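Local structure of UDP-N-acetylenolpyruvoylglucosamine reductase (Listeria monocytogenes, 3TX1) at residues 265-269 with 270-274; 294-297 with 298-302; 246-250 with 251-255; 124-127 with 128-132; 41-44 with 45-48. The protein catalyses the NADPH-dependent reduction of UDP-N-acetylenolpyruvoylglucosamine to UDP-N-acetylmuramate with FAD as cofactor, a step in building bacterial peptidoglycan. All coordinates share one frame; numbering follows the deposited sequence.

Interaction 1: 265-269 with 270-274; sequences GHIIG and GAQVS
Ile267 and Gln272 meet across a tight beta hairpin, a local contact whose first strand, 267-268, is one of the two outer strands of a small three-stranded antiparallel sheet in the C-terminal domain. The register is the evidence. Ile268 and Ala271 form a hydrogen-bonded pair, Ile268 N to Ala271 O at 3.0 Å and Ala271 N to Ile268 O at 2.9 Å; Ile267 and Gln272 form the adjoining non-hydrogen-bonded pair. Further from the turn, Val273 N donates to His266 O (2.9 Å) and Gly265 N to Val273 O (3.0 Å). The glutamine chain is extended from a CG set opposite the backbone N (chi1 -174°). Gln272 CG lies 3.6 Å from Ile267 CG1, the two side chains crossing obliquely, and Gln272 NE2 donates to Gly265 O at 3.1 Å. This bond is nearly straight at the hydrogen (165°), with the acceptor in the amide plane of Gln272 but the donor tilted 31° from the carbonyl plane. Ile268 and Ala271, on the other face, pack on Leu295 and Asp291 of helix 289-307. Gly269, at positive phi, and Gly270 take the corners of a type II' turn, the connection characteristic of two-residue beta hairpins.

Interaction 2: 294-297 with 298-302; sequences NLIA and YVQQT
From Asn294 to Thr302 the backbone is regular alpha-helix, the middle of helix 289-307, and each carbonyl of 294-297 accepts from the amide four residues on. Tyr298 N reaches Asn294 O at 3.0 Å, Val299 N reaches Leu295 O at 2.9 Å, and Gln300 N reaches Ile296 O at 2.9 Å with an angle of 174° at the hydrogen. Gln301 N completes the ladder on Ala297 O.

Side chains four apart follow the same spacing. Leu295 and Val299 slant across each other, CD1 of the leucine 4.2 Å from CG2 of the valine, and both lie against Val273 of the neighbouring hairpin. Ile296 and Gln300 instead run side by side and point the same way. Gln300 has CG opposite its carbonyl carbon (chi1 -76°) and is extended beyond it, which lays its OE1 3.8 Å from Ile296 CG2; its NE2 donates to Leu311 O, so the amide end is tied to the loop after the helix. This pair is covered by Phe246, whereas Tyr298 turns to another side and stacks its ring with that of His266. Gln301 binds Glu305 through NE2 and Arg304 through OE1, one turn further along.

Tyr298 O is gripped twice by Thr302: OG1 at 2.6 Å and N at 2.8 Å arrive from opposite faces of its carbonyl plane, and the same OG1 stands 3.7 Å above one face of the tyrosine ring, offset toward its rim.

Interaction 3: 246-250 with 251-255; sequences FKRPP and GHFAG. With SO4 (sulfate ion), chain F.
Arg248 and Phe253 lie side by side and point the same way, with the guanidinium and ring planes 71° apart. The two flat groups are therefore not stacked: the Phe253 ring meets the guanidinium at its edge, while Arg248 CD sits 4.1 Å above one face of that ring, toward its rim. A bend at chi3 (-88°) turns the arginine head so that one guanidinium face looks at the sulfate, whose O3 is 3.7 Å above the plane and over its centre. The same ion lies in plane at the edge of the Phe253 ring.

Between these two residues the chain reverses. Pro249 and His252 cross at about a right angle, Pro249 CG 3.4 Å from His252 CB, and a type II turn spans them with a weak bond from His252 N to Pro249 O at 2.9 Å. Phe246 CB touches Ala254 CB at 4.4 Å.

Phe253 is the N-cap of helix 254-260, and the first amides of the helix reach the sulfate weakly, Ala254 N to O3 at 3.1 Å and Gly255 N to O4 at 3.4 Å. The ion probably came from the crystallisation liquor; the chemistry is consistent with a spot that can accept an anion, where helix N terminus and positive guanidinium would probably act together.

Interaction 4: 124-127 with 128-132; sequences KLID and TAKFA
Lys130 lies alongside Ile126, one helical turn earlier, and both side chains point the same way. Its CB starts 3.4 Å from Asp127 O. The first torsion (chi1 -87°) sets CG opposite the carbonyl carbon, and CG then passes 3.6 Å from Ile126 O. From there the chain is fully extended and runs beside the isoleucine, bringing CE to 3.9 Å from Ile126 CG2 and NZ to 4.0 Å from the same methyl. The charged end thus rests on an apolar branch. The Asp127 carboxylate is near without contact, OD2 being 5.2 Å from NZ, so any attraction between them would probably be weak and indirect.

The backbone here forms the first two turns of helix 125-134, with Lys124 at the N-cap position. Lys124 O is held by two groups of Thr128, the amide N at 3.3 Å and the hydroxyl OG1 at 2.9 Å, which come from opposite faces of the carbonyl plane. Phe131 N donates in the regular way to Asp127 O.

The helix start is also tied by a backbone bond between Leu125 and Gly148, and the side chain of Leu125 is about 5 Å from the FAD. In the FAD-binding domain the helix packs on three elements: Leu125 and Thr128 touch Ile150 of helix 150-156, while Thr128 and Phe131 rest on Ile110 of strand 110-113, and Ala132 on Ile117 of strand 116-120.

Interaction 5: 41-44 with 45-48; sequences EPLS and KYTY
Tyr46 presents the edge of its ring to Glu41, its CE1 3.5 Å from Glu41 CG. The two side chains cross at about a right angle, and the carboxylate plane stands 81° from the ring plane, with Glu41 CD lying in plane at the ring edge. Glu41 has CG opposite its backbone N and bends at chi2 (69°), which brings the carboxylate round toward the phenol end; OE1 is still 3.7 Å from Tyr46 OH. On one ring face the extended Lys45 lays its CG 4.3 Å above the centre. Leu43 meets the ring more loosely, CD2 to CD1 of Tyr46 at 4.4 Å.

The chain turns here to leave strand 36-42. Tyr46 N donates to Leu43 O at 2.8 Å from well above the carbonyl plane (47°), and Thr47 N makes a weak bond to Ser44 O at 3.4 Å. Thr47 OG1 donates onward to Thr51 O, and Tyr48 next to it touches the FAD, so this turn leads from the sheet edge into the cofactor pocket. The Tyr46 ring also meets Phe58 and packs edge-to-face with His103.

Glu41 OE2 and Lys45 NZ are 5.6 Å apart and Lys38 offers only a long, weak ion pair to OE1. The contact therefore rests chiefly on aliphatic carbon against aromatic carbon, with the charges probably adding a diffuse attraction.

How the interactions relate
Along the chain the order is interaction 5, 4, 3, 1 and 2, strictly in series: none nests in or crosses another, and each closes only a turn of its own. Interaction 5 turns the chain out of strand 36-42, and interaction 4 starts helix 125-134; their nearest atoms are about 6 Å apart. The other three fall in the C-terminal domain. There 246-255 runs from a loop into the first residues of helix 254-260, the hairpin of interaction 1 follows, and helix 289-307 ties both together: Leu295 CD2 lies 3.8 Å from Gln272 N, and Val299 CG1 3.9 Å from Phe246 CE1. Interactions 2 and 4, their centres about 35 Å apart, lie on opposite sides of the chain's centre.

Interaction 1: 265-269 with 270-274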
loop_
_atom_site.group_PDB
_atom_site.type_symbol
_atom_site.label_atom_id
_atom_site.label_comp_id
_atom_site.label_asym_id
_atom_site.label_seq_id
_atom_site.Cartn_x
_atom_site.Cartn_y
_atom_site.Cartn_z
ATOM N N GLY A 265 22.415 2.637 9.366
ATOM C CA GLY A 265 23.250 3.438 8.489
ATOM C C GLY A 265 23.819 2.563 7.393
ATOM O O GLY A 265 24.356 3.050 6.419
ATOM N N HIS A 266 23.681 1.254 7.525
ATOM C CA HIS A 266 24.206 0.345 6.530
ATOM C C HIS A 266 23.694 0.692 5.176
ATOM O O HIS A 266 22.534 1.039 5.031
ATOM C CB HIS A 266 23.887 -1.113 6.868
ATOM C CG HIS A 266 24.976 -2.044 6.436
ATOM N ND1 HIS A 266 26.072 -2.285 7.207
ATOM C CD2 HIS A 266 25.204 -2.673 5.233
ATOM C CE1 HIS A 266 26.915 -3.091 6.552
ATOM N NE2 HIS A 266 26.396 -3.326 5.338
ATOM N N ILE A 267 24.552 0.609 4.165
ATOM C CA ILE A 267 24.176 0.931 2.788
ATOM C C ILE A 267 24.575 -0.170 1.843
ATOM O O ILE A 267 25.660 -0.725 1.970
ATOM C CB ILE A 267 24.886 2.217 2.315
ATOM C CG1 ILE A 267 24.369 3.410 3.096
ATOM C CG2 ILE A 267 24.687 2.486 0.817
ATOM C CD1 ILE A 267 25.198 4.637 2.873
ATOM N N ILE A 268 23.671 -0.512 0.929
ATOM C CA ILE A 268 23.960 -1.398 -0.172
ATOM C C ILE A 268 23.410 -0.687 -1.400
ATOM O O ILE A 268 22.205 -0.398 -1.427
ATOM C CB ILE A 268 23.259 -2.729 -0.051
ATOM C CG1 ILE A 268 23.704 -3.429 1.239
ATOM C CG2 ILE A 268 23.537 -3.547 -1.322
ATOM C CD1 ILE A 268 23.428 -4.923 1.230
ATOM N N GLY A 269 24.278 -0.386 -2.388
ATOM C CA GLY A 269 23.871 0.382 -3.567
ATOM C C GLY A 269 23.273 1.714 -3.168
ATOM O O GLY A 269 23.916 2.508 -2.516
ATOM N N GLY A 270 22.027 1.973 -3.540
ATOM C CA GLY A 270 21.372 3.229 -3.140
ATOM C C GLY A 270 20.369 3.066 -1.992
ATOM O O GLY A 270 19.536 3.941 -1.751
ATOM N N ALA A 271 20.462 1.950 -1.278
ATOM C CA ALA A 271 19.550 1.645 -0.204
ATOM C C ALA A 271 20.261 1.763 1.137
ATOM O O ALA A 271 21.433 1.412 1.264
ATOM C CB ALA A 271 18.989 0.247 -0.393
ATOM N N GLN A 272 19.552 2.250 2.150
ATOM C CA GLN A 272 20.149 2.416 3.478
ATOM C C GLN A 272 19.201 2.092 4.610
ATOM O O GLN A 272 18.033 2.425 4.547
ATOM C CB GLN A 272 20.644 3.843 3.652
ATOM C CG GLN A 272 21.412 4.060 4.951
ATOM C CD GLN A 272 21.826 5.497 5.140
ATOM O OE1 GLN A 272 21.071 6.413 4.801
ATOM N NE2 GLN A 272 23.011 5.715 5.714
ATOM N N VAL A 273 19.687 1.392 5.613
ATOM C CA VAL A 273 18.885 1.179 6.794
ATOM C C VAL A 273 18.852 2.561 7.412
ATOM O O VAL A 273 19.910 3.085 7.788
ATOM C CB VAL A 273 19.554 0.194 7.761
ATOM C CG1 VAL A 273 18.782 0.124 9.053
ATOM C CG2 VAL A 273 19.667 -1.170 7.103
ATOM N N SER A 274 17.670 3.165 7.471
ATOM C CA SER A 274 17.526 4.575 7.856
ATOM C C SER A 274 18.282 5.018 9.089
ATOM O O SER A 274 18.188 4.395 10.131
ATOM C CB SER A 274 16.049 4.916 8.047
ATOM O OG SER A 274 15.912 6.099 8.790
#

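Interaction 2: 294-297 with 298-302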
loop_
_atom_site.group_PDB
_atom_site.type_symbol
_atom_site.label_atom_id
_atom_site.label_comp_id
_atom_site.label_asym_id
_atom_site.label_seq_id
_atom_site.Cartn_x
_atom_site.Cartn_y
_atom_site.Cartn_z
ATOM N N ASN A 294 18.611 -7.073 -1.236
ATOM C CA ASN A 294 19.906 -7.389 -0.717
ATOM C C ASN A 294 20.083 -6.837 0.689
ATOM O O ASN A 294 20.575 -7.514 1.584
ATOM C CB ASN A 294 20.998 -6.930 -1.697
ATOM C CG ASN A 294 21.278 -7.963 -2.821
ATOM O OD1 ASN A 294 21.659 -7.606 -3.936
ATOM N ND2 ASN A 294 21.085 -9.255 -2.516
ATOM N N LEU A 295 19.636 -5.620 0.926
ATOM C CA LEU A 295 19.747 -5.093 2.263
ATOM C C LEU A 295 18.773 -5.818 3.213
ATOM O O LEU A 295 19.141 -6.179 4.344
ATOM C CB LEU A 295 19.552 -3.582 2.261
ATOM C CG LEU A 295 19.850 -2.822 3.535
ATOM C CD1 LEU A 295 21.125 -3.373 4.164
ATOM C CD2 LEU A 295 19.962 -1.336 3.196
ATOM N N ILE A 296 17.564 -6.090 2.740
ATOM C CA ILE A 296 16.630 -6.805 3.566
ATOM C C ILE A 296 17.235 -8.136 3.991
ATOM O O ILE A 296 17.246 -8.466 5.171
ATOM C CB ILE A 296 15.310 -7.054 2.844
ATOM C CG1 ILE A 296 14.535 -5.738 2.667
ATOM C CG2 ILE A 296 14.461 -8.056 3.622
ATOM C CD1 ILE A 296 13.183 -5.935 1.959
ATOM N N ALA A 297 17.779 -8.891 3.058
ATOM C CA ALA A 297 18.315 -10.206 3.429
ATOM C C ALA A 297 19.531 -10.118 4.369
ATOM O O ALA A 297 19.693 -10.931 5.298
ATOM C CB ALA A 297 18.633 -11.016 2.196
ATOM N N TYR A 298 20.363 -9.112 4.159
ATOM C CA TYR A 298 21.528 -8.989 4.988
ATOM C C TYR A 298 21.150 -8.618 6.440
ATOM O O TYR A 298 21.761 -9.094 7.407
ATOM C CB TYR A 298 22.478 -8.004 4.345
ATOM C CG TYR A 298 23.748 -7.757 5.077
ATOM C CD1 TYR A 298 24.897 -8.536 4.833
ATOM C CD2 TYR A 298 23.840 -6.686 5.976
ATOM C CE1 TYR A 298 26.103 -8.264 5.485
ATOM C CE2 TYR A 298 25.030 -6.418 6.647
ATOM C CZ TYR A 298 26.136 -7.200 6.404
ATOM O OH TYR A 298 27.259 -6.884 7.107
ATOM N N VAL A 299 20.119 -7.798 6.581
ATOM C CA VAL A 299 19.624 -7.432 7.885
ATOM C C VAL A 299 19.033 -8.663 8.546
ATOM O O VAL A 299 19.419 -9.018 9.660
ATOM C CB VAL A 299 18.552 -6.341 7.790
ATOM C CG1 VAL A 299 17.715 -6.287 9.060
ATOM C CG2 VAL A 299 19.173 -4.990 7.460
ATOM N N GLN A 300 18.111 -9.323 7.857
ATOM C CA GLN A 300 17.519 -10.543 8.366
ATOM C C GLN A 300 18.613 -11.475 8.800
ATOM O O GLN A 300 18.574 -12.041 9.884
ATOM C CB GLN A 300 16.753 -11.232 7.260
ATOM C CG GLN A 300 15.424 -10.589 6.936
ATOM C CD GLN A 300 14.619 -11.376 5.919
ATOM O OE1 GLN A 300 15.060 -11.600 4.793
ATOM N NE2 GLN A 300 13.407 -11.753 6.298
ATOM N N GLN A 301 19.613 -11.641 7.957
ATOM C CA GLN A 301 20.671 -12.581 8.294
ATOM C C GLN A 301 21.521 -12.162 9.486
ATOM O O GLN A 301 21.884 -12.996 10.285
ATOM C CB GLN A 301 21.561 -12.871 7.084
ATOM C CG GLN A 301 22.592 -13.926 7.389
ATOM C CD GLN A 301 21.960 -15.225 7.846
ATOM O OE1 GLN A 301 20.776 -15.504 7.568
ATOM N NE2 GLN A 301 22.743 -16.035 8.557
ATOM N N THR A 302 21.839 -10.878 9.596
ATOM C CA THR A 302 22.693 -10.397 10.664
ATOM C C THR A 302 21.930 -10.452 11.984
ATOM O O THR A 302 22.453 -10.805 13.042
ATOM C CB THR A 302 23.080 -8.961 10.353
ATOM O OG1 THR A 302 23.716 -8.930 9.075
ATOM C CG2 THR A 302 24.031 -8.416 11.355
HETATM O O HOH W 1 19.024 -14.183 4.976
#

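Interaction 3: 246-250 with 251-255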
loop_
_atom_site.group_PDB
_atom_site.type_symbol
_atom_site.label_atom_id
_atom_site.label_comp_id
_atom_site.label_asym_id
_atom_site.label_seq_id
_atom_site.Cartn_x
_atom_site.Cartn_y
_atom_site.Cartn_z
ATOM N N PHE A 246 9.706 -4.574 8.481
ATOM C CA PHE A 246 9.447 -5.871 9.127
ATOM C C PHE A 246 8.272 -5.916 10.100
ATOM O O PHE A 246 7.973 -4.939 10.743
ATOM C CB PHE A 246 10.706 -6.316 9.909
ATOM C CG PHE A 246 11.912 -6.558 9.043
ATOM C CD1 PHE A 246 12.876 -5.585 8.886
ATOM C CD2 PHE A 246 12.072 -7.766 8.366
ATOM C CE1 PHE A 246 13.975 -5.814 8.080
ATOM C CE2 PHE A 246 13.164 -8.010 7.550
ATOM C CZ PHE A 246 14.123 -7.033 7.410
ATOM N N LYS A 247 7.644 -7.072 10.258
ATOM C CA LYS A 247 6.604 -7.207 11.272
ATOM C C LYS A 247 7.307 -7.125 12.624
ATOM O O LYS A 247 8.518 -7.267 12.713
ATOM C CB LYS A 247 5.886 -8.555 11.139
ATOM C CG LYS A 247 5.438 -8.858 9.722
ATOM C CD LYS A 247 4.686 -10.176 9.592
ATOM C CE LYS A 247 4.073 -10.306 8.197
ATOM N NZ LYS A 247 3.045 -11.383 8.116
ATOM N N ARG A 248 6.572 -6.906 13.696
ATOM C CA ARG A 248 7.242 -6.823 14.984
ATOM C C ARG A 248 7.388 -8.239 15.592
ATOM O O ARG A 248 6.391 -8.934 15.825
ATOM C CB ARG A 248 6.523 -5.834 15.910
ATOM C CG ARG A 248 7.273 -5.484 17.190
ATOM C CD ARG A 248 6.364 -4.798 18.216
ATOM N NE ARG A 248 6.226 -3.322 18.154
ATOM C CZ ARG A 248 5.598 -2.610 17.206
ATOM N NH1 ARG A 248 5.100 -3.193 16.119
ATOM N NH2 ARG A 248 5.518 -1.282 17.320
ATOM N N PRO A 249 8.628 -8.636 15.859
ATOM C CA PRO A 249 8.903 -9.922 16.505
ATOM C C PRO A 249 8.418 -9.922 17.951
ATOM O O PRO A 249 8.618 -8.942 18.668
ATOM C CB PRO A 249 10.428 -10.012 16.461
ATOM C CG PRO A 249 10.883 -8.593 16.458
ATOM C CD PRO A 249 9.850 -7.835 15.673
ATOM N N PRO A 250 7.785 -11.013 18.368
ATOM C CA PRO A 250 7.236 -11.123 19.724
ATOM C C PRO A 250 8.141 -10.387 20.709
ATOM O O PRO A 250 9.298 -10.766 20.889
ATOM C CB PRO A 250 7.211 -12.634 19.964
ATOM C CG PRO A 250 7.070 -13.224 18.603
ATOM C CD PRO A 250 7.840 -12.318 17.683
ATOM N N GLY A 251 7.606 -9.347 21.344
ATOM C CA GLY A 251 8.294 -8.652 22.416
ATOM C C GLY A 251 9.635 -8.028 22.093
ATOM O O GLY A 251 10.565 -8.055 22.887
ATOM N N HIS A 252 9.733 -7.457 20.907
ATOM C CA HIS A 252 10.944 -6.835 20.490
ATOM C C HIS A 252 10.523 -5.767 19.607
ATOM O O HIS A 252 9.460 -5.849 18.997
ATOM C CB HIS A 252 11.731 -7.792 19.656
ATOM C CG HIS A 252 12.791 -8.517 20.406
ATOM N ND1 HIS A 252 13.758 -7.891 21.054
ATOM C CD2 HIS A 252 13.024 -9.864 20.561
ATOM C CE1 HIS A 252 14.565 -8.788 21.614
ATOM N NE2 HIS A 252 14.114 -9.992 21.309
ATOM N N PHE A 253 11.340 -4.754 19.455
ATOM C CA PHE A 253 11.019 -3.816 18.404
ATOM C C PHE A 253 11.899 -4.128 17.213
ATOM O O PHE A 253 13.067 -4.463 17.384
ATOM C CB PHE A 253 11.111 -2.371 18.889
ATOM C CG PHE A 253 9.877 -1.935 19.583
ATOM C CD1 PHE A 253 9.715 -2.159 20.934
ATOM C CD2 PHE A 253 8.826 -1.390 18.864
ATOM C CE1 PHE A 253 8.539 -1.809 21.572
ATOM C CE2 PHE A 253 7.646 -1.041 19.494
ATOM C CZ PHE A 253 7.502 -1.251 20.850
ATOM N N ALA A 254 11.327 -4.113 16.019
ATOM C CA ALA A 254 12.124 -4.332 14.817
ATOM C C ALA A 254 13.317 -3.374 14.815
ATOM O O ALA A 254 14.488 -3.794 14.837
ATOM C CB ALA A 254 11.282 -4.080 13.598
ATOM N N GLY A 255 13.007 -2.080 14.849
ATOM C CA GLY A 255 14.020 -1.044 14.825
ATOM C C GLY A 255 15.111 -1.249 15.841
ATOM O O GLY A 255 16.295 -1.078 15.535
HETATM S S SO4 F . 9.449 -0.716 15.363
HETATM O O1 SO4 F . 8.277 0.190 15.323
HETATM O O2 SO4 F . 10.517 -0.113 16.202
HETATM O O3 SO4 F . 9.070 -2.044 15.908
HETATM O O4 SO4 F . 9.956 -0.914 13.982
#

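Interaction 4: 124-127 with 128-132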
loop_
_atom_site.group_PDB
_atom_site.type_symbol
_atom_site.label_atom_id
_atom_site.label_comp_id
_atom_site.label_asym_id
_atom_site.label_seq_id
_atom_site.Cartn_x
_atom_site.Cartn_y
_atom_site.Cartn_z
ATOM N N LYS A 124 -6.030 8.675 -2.375
ATOM C CA LYS A 124 -4.962 8.591 -1.424
ATOM C C LYS A 124 -5.594 8.599 -0.103
ATOM O O LYS A 124 -6.562 9.319 0.118
ATOM C CB LYS A 124 -4.002 9.756 -1.565
ATOM C CG LYS A 124 -3.041 9.505 -2.698
ATOM C CD LYS A 124 -2.227 10.718 -3.038
ATOM C CE LYS A 124 -1.246 10.323 -4.125
ATOM N NZ LYS A 124 -0.275 11.434 -4.350
ATOM N N LEU A 125 -5.083 7.750 0.772
ATOM C CA LEU A 125 -5.618 7.694 2.116
ATOM C C LEU A 125 -5.432 9.022 2.858
ATOM O O LEU A 125 -6.246 9.369 3.682
ATOM C CB LEU A 125 -4.951 6.584 2.897
ATOM C CG LEU A 125 -5.481 6.387 4.301
ATOM C CD1 LEU A 125 -6.993 6.272 4.269
ATOM C CD2 LEU A 125 -4.880 5.144 4.946
ATOM N N ILE A 126 -4.369 9.761 2.575
ATOM C CA ILE A 126 -4.133 10.975 3.294
ATOM C C ILE A 126 -5.208 12.021 2.977
ATOM O O ILE A 126 -5.683 12.744 3.876
ATOM C CB ILE A 126 -2.701 11.485 3.079
ATOM C CG1 ILE A 126 -1.739 10.581 3.861
ATOM C CG2 ILE A 126 -2.588 12.928 3.558
ATOM C CD1 ILE A 126 -0.248 10.857 3.683
ATOM N N ASP A 127 -5.624 12.051 1.704
ATOM C CA ASP A 127 -6.674 12.972 1.237
ATOM C C ASP A 127 -8.005 12.624 1.889
ATOM O O ASP A 127 -8.778 13.500 2.242
ATOM C CB ASP A 127 -6.783 12.934 -0.276
ATOM C CG ASP A 127 -5.433 13.131 -0.962
ATOM O OD1 ASP A 127 -5.308 12.902 -2.184
ATOM O OD2 ASP A 127 -4.472 13.497 -0.274
ATOM N N THR A 128 -8.240 11.339 2.103
ATOM C CA THR A 128 -9.473 10.910 2.736
ATOM C C THR A 128 -9.494 11.335 4.210
ATOM O O THR A 128 -10.567 11.659 4.770
ATOM C CB THR A 128 -9.682 9.398 2.574
ATOM O OG1 THR A 128 -9.240 9.011 1.267
ATOM C CG2 THR A 128 -11.143 9.021 2.764
ATOM N N ALA A 129 -8.323 11.386 4.843
ATOM C CA ALA A 129 -8.302 11.849 6.229
ATOM C C ALA A 129 -8.383 13.398 6.303
ATOM O O ALA A 129 -8.762 13.971 7.335
ATOM C CB ALA A 129 -7.095 11.288 6.980
ATOM N N LYS A 130 -8.009 14.060 5.210
ATOM C CA LYS A 130 -8.105 15.504 5.127
ATOM C C LYS A 130 -9.544 15.923 4.949
ATOM O O LYS A 130 -9.992 16.932 5.517
ATOM C CB LYS A 130 -7.252 16.046 3.974
ATOM C CG LYS A 130 -5.814 16.308 4.411
ATOM C CD LYS A 130 -4.848 16.849 3.347
ATOM C CE LYS A 130 -3.425 16.710 3.915
ATOM N NZ LYS A 130 -2.292 16.912 2.972
ATOM N N PHE A 131 -10.262 15.147 4.146
ATOM C CA PHE A 131 -11.626 15.411 3.828
ATOM C C PHE A 131 -12.303 15.383 5.169
ATOM O O PHE A 131 -12.709 16.420 5.656
ATOM C CB PHE A 131 -12.135 14.301 2.921
ATOM C CG PHE A 131 -13.270 14.702 2.012
ATOM C CD1 PHE A 131 -14.590 14.440 2.361
ATOM C CD2 PHE A 131 -13.005 15.285 0.755
ATOM C CE1 PHE A 131 -15.625 14.798 1.495
ATOM C CE2 PHE A 131 -14.030 15.638 -0.113
ATOM C CZ PHE A 131 -15.342 15.400 0.263
ATOM N N ALA A 132 -12.328 14.207 5.792
ATOM C CA ALA A 132 -12.955 13.943 7.120
ATOM C C ALA A 132 -12.928 15.089 8.120
ATOM O O ALA A 132 -13.921 15.358 8.824
ATOM C CB ALA A 132 -12.333 12.715 7.769
#

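Interaction 5: 41-44 with 45-48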
loop_
_atom_site.group_PDB
_atom_site.type_symbol
_atom_site.label_atom_id
_atom_site.label_comp_id
_atom_site.label_asym_id
_atom_site.label_seq_id
_atom_site.Cartn_x
_atom_site.Cartn_y
_atom_site.Cartn_z
ATOM N N GLU A 41 5.952 -1.300 -18.911
ATOM C CA GLU A 41 6.176 -0.086 -18.157
ATOM C C GLU A 41 7.028 -0.339 -16.929
ATOM O O GLU A 41 6.685 -1.206 -16.126
ATOM C CB GLU A 41 4.819 0.518 -17.792
ATOM C CG GLU A 41 4.878 1.797 -16.989
ATOM C CD GLU A 41 5.406 2.980 -17.758
ATOM O OE1 GLU A 41 4.702 3.430 -18.680
ATOM O OE2 GLU A 41 6.497 3.494 -17.396
ATOM N N PRO A 42 8.171 0.385 -16.794
ATOM C CA PRO A 42 8.948 0.224 -15.566
ATOM C C PRO A 42 8.133 0.876 -14.467
ATOM O O PRO A 42 7.667 2.018 -14.607
ATOM C CB PRO A 42 10.243 0.989 -15.846
ATOM C CG PRO A 42 10.295 1.105 -17.332
ATOM C CD PRO A 42 8.867 1.269 -17.747
ATOM N N LEU A 43 7.948 0.129 -13.390
ATOM C CA LEU A 43 7.067 0.529 -12.314
ATOM C C LEU A 43 7.615 1.518 -11.329
ATOM O O LEU A 43 6.857 2.066 -10.542
ATOM C CB LEU A 43 6.561 -0.721 -11.591
ATOM C CG LEU A 43 5.855 -1.682 -12.573
ATOM C CD1 LEU A 43 5.512 -3.032 -11.951
ATOM C CD2 LEU A 43 4.629 -1.004 -13.167
ATOM N N SER A 44 8.914 1.772 -11.362
ATOM C CA SER A 44 9.521 2.644 -10.361
ATOM C C SER A 44 8.908 4.032 -10.398
ATOM O O SER A 44 8.927 4.756 -9.392
ATOM C CB SER A 44 11.012 2.742 -10.565
ATOM O OG SER A 44 11.244 3.401 -11.782
ATOM N N LYS A 45 8.376 4.391 -11.570
ATOM C CA LYS A 45 7.666 5.664 -11.773
ATOM C C LYS A 45 6.416 5.787 -10.886
ATOM O O LYS A 45 6.032 6.893 -10.531
ATOM C CB LYS A 45 7.269 5.836 -13.245
ATOM C CG LYS A 45 6.464 7.103 -13.528
ATOM C CD LYS A 45 6.082 7.273 -14.999
ATOM C CE LYS A 45 5.160 8.476 -15.170
ATOM N NZ LYS A 45 4.791 8.735 -16.588
ATOM N N TYR A 46 5.825 4.648 -10.511
ATOM C CA TYR A 46 4.588 4.588 -9.730
ATOM C C TYR A 46 4.757 4.048 -8.323
ATOM O O TYR A 46 3.741 3.807 -7.651
ATOM C CB TYR A 46 3.577 3.659 -10.417
ATOM C CG TYR A 46 3.338 3.996 -11.857
ATOM C CD1 TYR A 46 4.087 3.388 -12.860
ATOM C CD2 TYR A 46 2.372 4.924 -12.227
ATOM C CE1 TYR A 46 3.890 3.699 -14.194
ATOM C CE2 TYR A 46 2.170 5.238 -13.560
ATOM C CZ TYR A 46 2.932 4.628 -14.541
ATOM O OH TYR A 46 2.748 4.946 -15.875
ATOM N N THR A 47 5.987 3.788 -7.879
ATOM C CA THR A 47 6.130 3.173 -6.554
ATOM C C THR A 47 6.754 4.108 -5.620
ATOM O O THR A 47 7.612 4.901 -5.975
ATOM C CB THR A 47 6.998 1.914 -6.479
ATOM O OG1 THR A 47 8.327 2.240 -6.891
ATOM C CG2 THR A 47 6.443 0.769 -7.312
ATOM N N TYR A 48 6.349 3.938 -4.380
ATOM C CA TYR A 48 6.757 4.801 -3.326
ATOM C C TYR A 48 8.257 4.693 -3.025
ATOM O O TYR A 48 8.861 5.662 -2.586
ATOM C CB TYR A 48 5.833 4.547 -2.146
ATOM C CG TYR A 48 5.709 5.705 -1.211
ATOM C CD1 TYR A 48 4.773 6.723 -1.427
ATOM C CD2 TYR A 48 6.507 5.761 -0.094
ATOM C CE1 TYR A 48 4.666 7.785 -0.540
ATOM C CE2 TYR A 48 6.413 6.794 0.810
ATOM C CZ TYR A 48 5.507 7.804 0.583
ATOM O OH TYR A 48 5.501 8.803 1.529
#